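Local coordinates for protein putative conjugative transposon recombinase (Clostridium difficile, PDB 3G13) that probably binds DNA and carries out strand exchange as a serine recombinase, this chain being its N-terminal resolvase-type domain, at residues R7-C12 / V43-Y48; G74-V79 / R104-Y109; F80-S85 / F110-I115. All coordinates share one frame; numbering follows the deposited sequence.

Interaction 1 (R7-C12 / V43-Y48)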
loop_
_atom_site.group_PDB
_atom_site.type_symbol
_atom_site.label_atom_id
_atom_site.label_comp_id
_atom_site.label_asym_id
_atom_site.label_seq_id
_atom_site.Cartn_x
_atom_site.Cartn_y
_atom_site.Cartn_z
ATOM N N ARG A 7 19.993 1.846 20.890
ATOM C CA ARG A 7 19.504 0.548 21.376
ATOM C C ARG A 7 18.750 -0.162 20.252
ATOM O O ARG A 7 17.702 0.294 19.775
ATOM C CB ARG A 7 18.651 0.692 22.655
ATOM C CG ARG A 7 19.474 1.209 23.905
ATOM C CD ARG A 7 18.765 0.940 25.243
ATOM N NE ARG A 7 18.562 -0.502 25.522
ATOM C CZ ARG A 7 19.464 -1.341 26.048
ATOM N NH1 ARG A 7 20.680 -0.945 26.403
ATOM N NH2 ARG A 7 19.136 -2.606 26.228
ATOM N N VAL A 8 19.326 -1.262 19.806
ATOM C CA VAL A 8 18.837 -1.935 18.608
ATOM C C VAL A 8 18.243 -3.288 18.956
ATOM O O VAL A 8 18.885 -4.109 19.607
ATOM C CB VAL A 8 19.939 -2.054 17.527
ATOM C CG1 VAL A 8 19.380 -2.681 16.230
ATOM C CG2 VAL A 8 20.541 -0.655 17.233
ATOM N N ALA A 9 17.015 -3.524 18.517
ATOM C CA ALA A 9 16.408 -4.861 18.638
ATOM C C ALA A 9 16.208 -5.521 17.266
ATOM O O ALA A 9 16.339 -4.856 16.213
ATOM C CB ALA A 9 15.054 -4.738 19.362
ATOM N N ALA A 10 15.860 -6.813 17.268
ATOM C CA ALA A 10 15.409 -7.500 16.045
ATOM C C ALA A 10 14.137 -8.221 16.361
ATOM O O ALA A 10 14.014 -8.788 17.445
ATOM C CB ALA A 10 16.457 -8.493 15.519
ATOM N N TYR A 11 13.194 -8.171 15.420
ATOM C CA TYR A 11 12.005 -9.019 15.478
ATOM C C TYR A 11 12.004 -10.131 14.435
ATOM O O TYR A 11 12.139 -9.869 13.237
ATOM C CB TYR A 11 10.699 -8.208 15.410
ATOM C CG TYR A 11 9.544 -9.169 15.580
ATOM C CD1 TYR A 11 9.223 -9.676 16.851
ATOM C CD2 TYR A 11 8.844 -9.658 14.467
ATOM C CE1 TYR A 11 8.232 -10.606 17.022
ATOM C CE2 TYR A 11 7.815 -10.583 14.633
ATOM C CZ TYR A 11 7.524 -11.056 15.934
ATOM O OH TYR A 11 6.524 -11.970 16.144
ATOM N N CYS A 12 11.841 -11.375 14.894
ATOM C CA CYS A 12 11.956 -12.554 14.030
ATOM C C CYS A 12 10.681 -13.390 13.982
ATOM O O CYS A 12 10.000 -13.573 15.010
ATOM C CB CYS A 12 13.100 -13.479 14.491
ATOM S SG CYS A 12 14.672 -12.658 14.879
ATOM N N VAL A 43 24.004 -0.826 20.470
ATOM C CA VAL A 43 24.012 -1.849 21.518
ATOM C C VAL A 43 22.758 -2.680 21.316
ATOM O O VAL A 43 21.686 -2.130 21.076
ATOM C CB VAL A 43 24.154 -1.244 22.978
ATOM C CG1 VAL A 43 23.006 -0.267 23.322
ATOM C CG2 VAL A 43 24.261 -2.363 24.042
ATOM N N LEU A 44 22.914 -4.006 21.370
ATOM C CA LEU A 44 21.799 -4.947 21.266
ATOM C C LEU A 44 20.890 -4.821 22.491
ATOM O O LEU A 44 21.362 -4.952 23.639
ATOM C CB LEU A 44 22.315 -6.389 21.111
ATOM C CG LEU A 44 21.326 -7.581 21.092
ATOM C CD1 LEU A 44 20.355 -7.514 19.928
ATOM C CD2 LEU A 44 22.115 -8.900 21.095
ATOM N N ALA A 45 19.614 -4.508 22.236
ATOM C CA ALA A 45 18.574 -4.504 23.268
ATOM C C ALA A 45 18.184 -5.963 23.481
ATOM O O ALA A 45 18.502 -6.539 24.522
ATOM C CB ALA A 45 17.374 -3.644 22.843
ATOM N N ASP A 46 17.576 -6.591 22.465
ATOM C CA ASP A 46 17.175 -7.966 22.589
ATOM C C ASP A 46 16.772 -8.499 21.228
ATOM O O ASP A 46 16.664 -7.754 20.233
ATOM C CB ASP A 46 16.051 -8.122 23.661
ATOM C CG ASP A 46 15.981 -9.540 24.259
ATOM O OD1 ASP A 46 16.777 -10.433 23.860
ATOM O OD2 ASP A 46 15.060 -9.775 25.061
ATOM N N ILE A 47 16.613 -9.804 21.172
ATOM C CA ILE A 47 16.100 -10.467 20.005
ATOM C C ILE A 47 14.747 -11.078 20.396
ATOM O O ILE A 47 14.633 -11.778 21.406
ATOM C CB ILE A 47 17.114 -11.472 19.435
ATOM C CG1 ILE A 47 18.363 -10.694 18.947
ATOM C CG2 ILE A 47 16.459 -12.355 18.304
ATOM C CD1 ILE A 47 19.511 -11.519 18.530
ATOM N N TYR A 48 13.731 -10.731 19.616
ATOM C CA TYR A 48 12.354 -11.112 19.881
ATOM C C TYR A 48 11.929 -12.017 18.753
ATOM O O TYR A 48 12.274 -11.773 17.602
ATOM C CB TYR A 48 11.474 -9.883 19.942
ATOM C CG TYR A 48 11.877 -8.879 21.002
ATOM C CD1 TYR A 48 11.235 -8.857 22.247
ATOM C CD2 TYR A 48 12.891 -7.943 20.760
ATOM C CE1 TYR A 48 11.581 -7.934 23.228
ATOM C CE2 TYR A 48 13.269 -7.006 21.752
ATOM C CZ TYR A 48 12.608 -7.015 22.983
ATOM O OH TYR A 48 12.943 -6.105 23.967
HETATM O O HOH W 1 21.160 -4.343 26.620
#
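Five backbone hydrogen bonds tie Arg7-Cys12 to its parallel neighbour Val43-Tyr48. Val8 N-H reaches Val43 O at 2.8 Å, nearly along the C=O axis, while Val8 O takes the N-H of Ala45 from above its carbonyl plane. Then comes a beta bulge: the 43-48 strand spends one residue more than its partner between Leu44 and Ile47, with Ala45 turned to psi -66°. The bond from Ala10 N to Asp46 O, at 3.2 Å, is the longest of the five. Past it the ladder tightens again, Ala10 O taking Tyr48 N-H and Tyr48 O taking Cys12 N-H.

Tyr48 has CG anti to its carbonyl carbon (chi1 -59°), which brings the ring edge to Ala9, with CE2 3.7 Å from Ala9 CB. Tyr11, its CG anti to the backbone N instead (chi1 -176°), crosses Tyr48 at about a right angle and sets CD1 3.8 Å from Tyr48 CB. Cys12 SG meets Ile47 CG2 at 3.9 Å. Arg7 runs beside Val43, then bends at chi3, so that NH2 lies 3.6 Å from Ala45 CA and reaches Leu44 O through a water in the guanidinium plane.

Further out, Glu75 O holds Arg7 NE. Helix 25-37 completes the beta-alpha-beta unit, laying Tyr32 on Ala10 and Cys12. The chemistry implies a strand pair fixed mainly by backbone bonds, whose tyrosines pack through carbon while their hydroxyls bond to acids, Tyr11 to Asp50 farther along strand 42-51 and Tyr48 to Asp70 on helix 62-72.

Interaction 2 (G74-V79 / R104-Y109)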
loop_
_atom_site.group_PDB
_atom_site.type_symbol
_atom_site.label_atom_id
_atom_site.label_comp_id
_atom_site.label_asym_id
_atom_site.label_seq_id
_atom_site.Cartn_x
_atom_site.Cartn_y
_atom_site.Cartn_z
ATOM N N GLY A 74 10.989 2.496 26.638
ATOM C CA GLY A 74 12.214 3.220 26.286
ATOM C C GLY A 74 13.467 2.365 26.141
ATOM O O GLY A 74 14.591 2.883 26.153
ATOM N N GLU A 75 13.288 1.060 25.971
ATOM C CA GLU A 75 14.440 0.146 25.854
ATOM C C GLU A 75 14.990 0.010 24.435
ATOM O O GLU A 75 16.069 -0.558 24.244
ATOM C CB GLU A 75 14.077 -1.233 26.403
ATOM C CG GLU A 75 14.076 -1.263 27.909
ATOM C CD GLU A 75 13.381 -2.482 28.471
ATOM O OE1 GLU A 75 13.497 -3.591 27.877
ATOM O OE2 GLU A 75 12.711 -2.328 29.517
ATOM N N ILE A 76 14.250 0.514 23.435
ATOM C CA ILE A 76 14.592 0.226 22.026
ATOM C C ILE A 76 14.466 1.495 21.191
ATOM O O ILE A 76 13.445 2.194 21.301
ATOM C CB ILE A 76 13.670 -0.882 21.443
ATOM C CG1 ILE A 76 13.842 -2.210 22.214
ATOM C CG2 ILE A 76 13.895 -1.085 19.911
ATOM C CD1 ILE A 76 12.781 -3.257 21.910
ATOM N N ASP A 77 15.483 1.786 20.372
ATOM C CA ASP A 77 15.473 2.975 19.490
ATOM C C ASP A 77 15.191 2.610 18.044
ATOM O O ASP A 77 14.666 3.422 17.280
ATOM C CB ASP A 77 16.802 3.756 19.555
ATOM C CG ASP A 77 17.118 4.294 20.948
ATOM O OD1 ASP A 77 16.243 4.984 21.559
ATOM O OD2 ASP A 77 18.253 4.043 21.416
HETATM N N MSE A 78 15.557 1.389 17.676
HETATM C CA MSE A 78 15.381 0.877 16.329
HETATM C C MSE A 78 15.200 -0.650 16.356
HETATM O O MSE A 78 15.947 -1.384 17.023
HETATM C CB MSE A 78 16.535 1.315 15.391
HETATM C CG MSE A 78 16.327 0.880 13.929
HETATM SE SE MSE A 78 17.562 1.660 12.633
HETATM C CE MSE A 78 16.235 2.546 11.553
ATOM N N VAL A 79 14.182 -1.099 15.640
ATOM C CA VAL A 79 13.904 -2.530 15.437
ATOM C C VAL A 79 14.146 -2.993 14.020
ATOM O O VAL A 79 13.535 -2.482 13.084
ATOM C CB VAL A 79 12.402 -2.858 15.744
ATOM C CG1 VAL A 79 12.170 -4.395 15.700
ATOM C CG2 VAL A 79 12.016 -2.314 17.086
ATOM N N ARG A 104 7.039 7.758 19.162
ATOM C CA ARG A 104 8.060 7.693 20.207
ATOM C C ARG A 104 9.496 7.754 19.661
ATOM O O ARG A 104 10.457 7.516 20.403
ATOM C CB ARG A 104 7.825 6.478 21.107
ATOM C CG ARG A 104 6.832 6.826 22.227
ATOM C CD ARG A 104 5.755 5.802 22.335
ATOM N NE ARG A 104 4.824 6.038 23.458
ATOM C CZ ARG A 104 5.143 5.983 24.762
ATOM N NH1 ARG A 104 6.393 5.723 25.165
ATOM N NH2 ARG A 104 4.192 6.184 25.674
ATOM N N ASN A 105 9.610 8.137 18.384
ATOM C CA ASN A 105 10.902 8.301 17.671
ATOM C C ASN A 105 11.682 6.984 17.605
ATOM O O ASN A 105 12.925 6.973 17.707
ATOM C CB ASN A 105 11.780 9.396 18.304
ATOM C CG ASN A 105 11.080 10.738 18.386
ATOM O OD1 ASN A 105 10.673 11.304 17.366
ATOM N ND2 ASN A 105 10.940 11.261 19.610
ATOM N N ILE A 106 10.930 5.888 17.473
ATOM C CA ILE A 106 11.478 4.543 17.317
ATOM C C ILE A 106 11.261 4.120 15.876
ATOM O O ILE A 106 10.139 4.117 15.342
ATOM C CB ILE A 106 10.833 3.504 18.279
ATOM C CG1 ILE A 106 10.954 3.966 19.748
ATOM C CG2 ILE A 106 11.439 2.094 18.037
ATOM C CD1 ILE A 106 10.032 3.202 20.762
ATOM N N ALA A 107 12.370 3.788 15.250
ATOM C CA ALA A 107 12.390 3.400 13.868
ATOM C C ALA A 107 12.224 1.891 13.735
ATOM O O ALA A 107 12.716 1.119 14.561
ATOM C CB ALA A 107 13.760 3.819 13.272
ATOM N N VAL A 108 11.546 1.476 12.679
ATOM C CA VAL A 108 11.640 0.107 12.225
ATOM C C VAL A 108 12.461 0.105 10.946
ATOM O O VAL A 108 12.328 1.007 10.101
ATOM C CB VAL A 108 10.234 -0.528 11.969
ATOM C CG1 VAL A 108 10.374 -1.988 11.409
ATOM C CG2 VAL A 108 9.432 -0.486 13.221
ATOM N N TYR A 109 13.372 -0.860 10.841
ATOM C CA TYR A 109 14.084 -1.045 9.595
ATOM C C TYR A 109 13.651 -2.371 8.961
ATOM O O TYR A 109 13.990 -3.440 9.471
ATOM C CB TYR A 109 15.640 -0.963 9.738
ATOM C CG TYR A 109 16.260 -0.853 8.349
ATOM C CD1 TYR A 109 16.494 0.390 7.786
ATOM C CD2 TYR A 109 16.554 -1.985 7.590
ATOM C CE1 TYR A 109 16.988 0.517 6.513
ATOM C CE2 TYR A 109 17.048 -1.874 6.283
ATOM C CZ TYR A 109 17.264 -0.619 5.761
ATOM O OH TYR A 109 17.754 -0.466 4.488
HETATM O O HOH W 2 13.961 6.297 20.337
#
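Strands 78-81 and 107-110 are parallel neighbours in the central sheet of the resolvase-type domain, linked by a helical crossover, and this contact is where they begin. Both segments come straight off helices that finish in Schellman motifs, with Gly74 and Asn105 at positive phi. Three backbone bonds start the ladder: Ala107 N to Asp77 O, Val79 N to Ala107 O nearly along the C=O axis, and Tyr109 N to Val79 O at 2.8 Å.

Met78, present as selenomethionine, carries the side-chain contact on the face it shares with Ala107. Its CB lies 3.9 Å from Ala107 O. CG, anti to the backbone N (chi1 -176°), meets that same oxygen at 3.7 Å and runs past the Ala107 methyl. Rotation about the CG-SE bond (chi3 -120°) bends the chain and swings CE back onto Ala107 CB; at 3.3 Å this carbon pair is tighter than ordinary van der Waals contact. CE also meets Tyr109 CB at 4.0 Å, near the plane of the ring and at its edge, with the two side chains pointing the same way. Asn116 of strand 115-116 packs on this patch too.

Ile106 works mostly against backbone: its CG1 sits 3.4 Å from Ile76 O, while CG2 lies by the carbonyl of Asp77. Cys71 of helix 62-72 touches both isoleucines. The side chain of Asp77 leaves its backbone away from the 104-109 segment, and its OD2 accepts the N-H of Arg7. Its OD1 takes a hydrogen bond from a water 2.9 Å away, which gives its other hydrogen to Asn105 O.

Interaction 3 (F80-S85 / F110-I115). Unlike the reference sequence in segment 80-85: Phe80 (reference Ile).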
loop_
_atom_site.group_PDB
_atom_site.type_symbol
_atom_site.label_atom_id
_atom_site.label_comp_id
_atom_site.label_asym_id
_atom_site.label_seq_id
_atom_site.Cartn_x
_atom_site.Cartn_y
_atom_site.Cartn_z
ATOM N N PHE A 80 15.004 -3.998 13.850
ATOM C CA PHE A 80 15.164 -4.661 12.566
ATOM C C PHE A 80 14.096 -5.730 12.405
ATOM O O PHE A 80 13.763 -6.458 13.356
ATOM C CB PHE A 80 16.543 -5.331 12.432
ATOM C CG PHE A 80 17.652 -4.376 12.083
ATOM C CD1 PHE A 80 18.568 -3.978 13.053
ATOM C CD2 PHE A 80 17.768 -3.857 10.788
ATOM C CE1 PHE A 80 19.629 -3.083 12.736
ATOM C CE2 PHE A 80 18.814 -2.954 10.453
ATOM C CZ PHE A 80 19.743 -2.564 11.433
ATOM N N THR A 81 13.576 -5.849 11.191
ATOM C CA THR A 81 12.771 -7.009 10.859
ATOM C C THR A 81 12.890 -7.308 9.367
ATOM O O THR A 81 13.087 -6.392 8.569
ATOM C CB THR A 81 11.304 -6.863 11.387
ATOM O OG1 THR A 81 10.700 -8.148 11.405
ATOM C CG2 THR A 81 10.464 -5.893 10.542
ATOM N N LYS A 82 12.778 -8.578 8.974
ATOM C CA LYS A 82 13.182 -8.955 7.632
ATOM C C LYS A 82 12.258 -8.342 6.579
ATOM O O LYS A 82 12.716 -7.897 5.537
ATOM C CB LYS A 82 13.281 -10.485 7.475
ATOM C CG LYS A 82 13.643 -10.938 6.025
ATOM C CD LYS A 82 14.173 -12.393 5.909
ATOM C CE LYS A 82 14.331 -12.828 4.445
ATOM N NZ LYS A 82 15.348 -11.972 3.720
ATOM N N SER A 83 10.967 -8.274 6.883
ATOM C CA SER A 83 9.989 -7.876 5.868
ATOM C C SER A 83 8.746 -7.355 6.561
ATOM O O SER A 83 8.467 -7.685 7.726
ATOM C CB SER A 83 9.610 -9.083 4.981
ATOM O OG SER A 83 8.867 -10.006 5.753
ATOM N N ILE A 84 7.972 -6.561 5.836
ATOM C CA ILE A 84 6.663 -6.143 6.312
ATOM C C ILE A 84 5.753 -7.350 6.677
ATOM O O ILE A 84 5.009 -7.299 7.665
ATOM C CB ILE A 84 5.951 -5.212 5.247
ATOM C CG1 ILE A 84 6.604 -3.813 5.274
ATOM C CG2 ILE A 84 4.465 -5.094 5.550
ATOM C CD1 ILE A 84 6.434 -2.956 3.992
ATOM N N SER A 85 5.800 -8.399 5.854
ATOM C CA SER A 85 4.972 -9.605 6.032
ATOM C C SER A 85 5.245 -10.383 7.340
ATOM O O SER A 85 4.364 -11.105 7.837
ATOM C CB SER A 85 5.146 -10.522 4.824
ATOM O OG SER A 85 6.500 -10.959 4.739
ATOM N N PHE A 110 12.912 -2.261 7.845
ATOM C CA PHE A 110 12.464 -3.379 7.041
ATOM C C PHE A 110 13.594 -3.746 6.094
ATOM O O PHE A 110 13.904 -2.999 5.174
ATOM C CB PHE A 110 11.191 -2.973 6.250
ATOM C CG PHE A 110 9.996 -2.755 7.122
ATOM C CD1 PHE A 110 9.446 -3.818 7.867
ATOM C CD2 PHE A 110 9.417 -1.492 7.230
ATOM C CE1 PHE A 110 8.336 -3.608 8.685
ATOM C CE2 PHE A 110 8.305 -1.295 8.025
ATOM C CZ PHE A 110 7.753 -2.338 8.745
ATOM N N GLU A 111 14.235 -4.884 6.345
ATOM C CA GLU A 111 15.459 -5.230 5.646
ATOM C C GLU A 111 15.232 -5.512 4.152
ATOM O O GLU A 111 15.989 -5.010 3.311
ATOM C CB GLU A 111 16.191 -6.411 6.327
ATOM C CG GLU A 111 16.435 -6.202 7.840
ATOM C CD GLU A 111 16.557 -7.517 8.582
ATOM O OE1 GLU A 111 15.930 -7.676 9.640
ATOM O OE2 GLU A 111 17.281 -8.396 8.101
ATOM N N ASP A 112 14.223 -6.307 3.815
ATOM C CA ASP A 112 13.998 -6.691 2.390
ATOM C C ASP A 112 13.613 -5.471 1.525
ATOM O O ASP A 112 14.146 -5.268 0.426
ATOM C CB ASP A 112 12.879 -7.751 2.275
ATOM C CG ASP A 112 13.342 -9.185 2.682
ATOM O OD1 ASP A 112 14.555 -9.417 2.944
ATOM O OD2 ASP A 112 12.455 -10.058 2.760
ATOM N N GLU A 113 12.698 -4.670 2.070
ATOM C CA GLU A 113 12.167 -3.472 1.410
ATOM C C GLU A 113 13.156 -2.299 1.454
ATOM O O GLU A 113 13.053 -1.399 0.645
ATOM C CB GLU A 113 10.866 -3.042 2.084
ATOM C CG GLU A 113 9.705 -4.015 1.934
ATOM C CD GLU A 113 9.710 -5.113 2.996
ATOM O OE1 GLU A 113 10.713 -5.219 3.757
ATOM O OE2 GLU A 113 8.709 -5.861 3.074
ATOM N N LYS A 114 14.120 -2.357 2.388
ATOM C CA LYS A 114 15.131 -1.312 2.655
ATOM C C LYS A 114 14.508 0.041 3.057
ATOM O O LYS A 114 14.750 1.072 2.423
ATOM C CB LYS A 114 16.132 -1.183 1.495
ATOM C CG LYS A 114 16.981 -2.440 1.333
ATOM C CD LYS A 114 17.856 -2.430 0.099
ATOM C CE LYS A 114 18.586 -3.772 -0.034
ATOM N NZ LYS A 114 19.497 -3.803 -1.243
ATOM N N ILE A 115 13.662 0.010 4.082
ATOM C CA ILE A 115 12.927 1.221 4.505
ATOM C C ILE A 115 13.108 1.394 5.990
ATOM O O ILE A 115 12.837 0.447 6.755
ATOM C CB ILE A 115 11.382 1.155 4.192
ATOM C CG1 ILE A 115 11.106 0.962 2.682
ATOM C CG2 ILE A 115 10.698 2.421 4.714
ATOM C CD1 ILE A 115 9.594 0.670 2.298
HETATM O O HOH W 3 6.739 -8.167 3.044
#
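Strand 80-81 and Phe110 end their parallel pairing with the bond from Glu111 N to Thr81 O, nearly along the C=O axis, and Asp112 N to Lys82 O continues the zipper into the loop. Lys82 stays extended until chi4 (62°), where the bend brings NZ onto the syn lone pair of Asp112 OD1 in a 2.8 Å salt bridge. Ile84 lays CG1 over the centre of the Phe110 ring, 3.7 Å from the centroid and 7° off the normal, a CH-pi contact. Thr81 CG2 comes alongside, 3.5 Å from Phe110 CD1. Glu111 turns its carboxylate nearly square to the Phe80 ring and gives OE1 to Tyr32 OH.

Glu113, bent at chi2 (86°), brings OE2 to Ile84 N-H at 2.9 Å, from above the carboxylate plane. Two more partners bind that oxygen, a water that also takes Ser85 N-H, and Ser131 OG of the second subunit; the helix start probably stabilises its negative charge. Ser83 is the N-cap, its OG bonded to Arg86 N and Ser85 OG. The pieces are an N-capped helix start and a G1 beta bulge, Lys114 and Ile115 facing Phe110, at the subunit interface of a resolvase-type domain.

Along the chain, interaction 1 closes before the other two open, whereas the segments of interactions 2 and 3 alternate. All three reach one sheet within the resolvase-type domain. Interaction 1 pairs strand 42-51, outermost in this chain, with 6-14; the latter borders 78-81, the strand that interactions 2 and 3 share. Their centres are about 10 Å apart for 1 and 2, and about 14 Å for 3 from either. Arg7 bonds to Glu75 and Asp77, and Ala9 and Tyr11 to Phe80, so the ladders join edge to edge across the sheet. Of the three, interaction 3 alone reaches the second subunit, which links the sheet to the dimer interface.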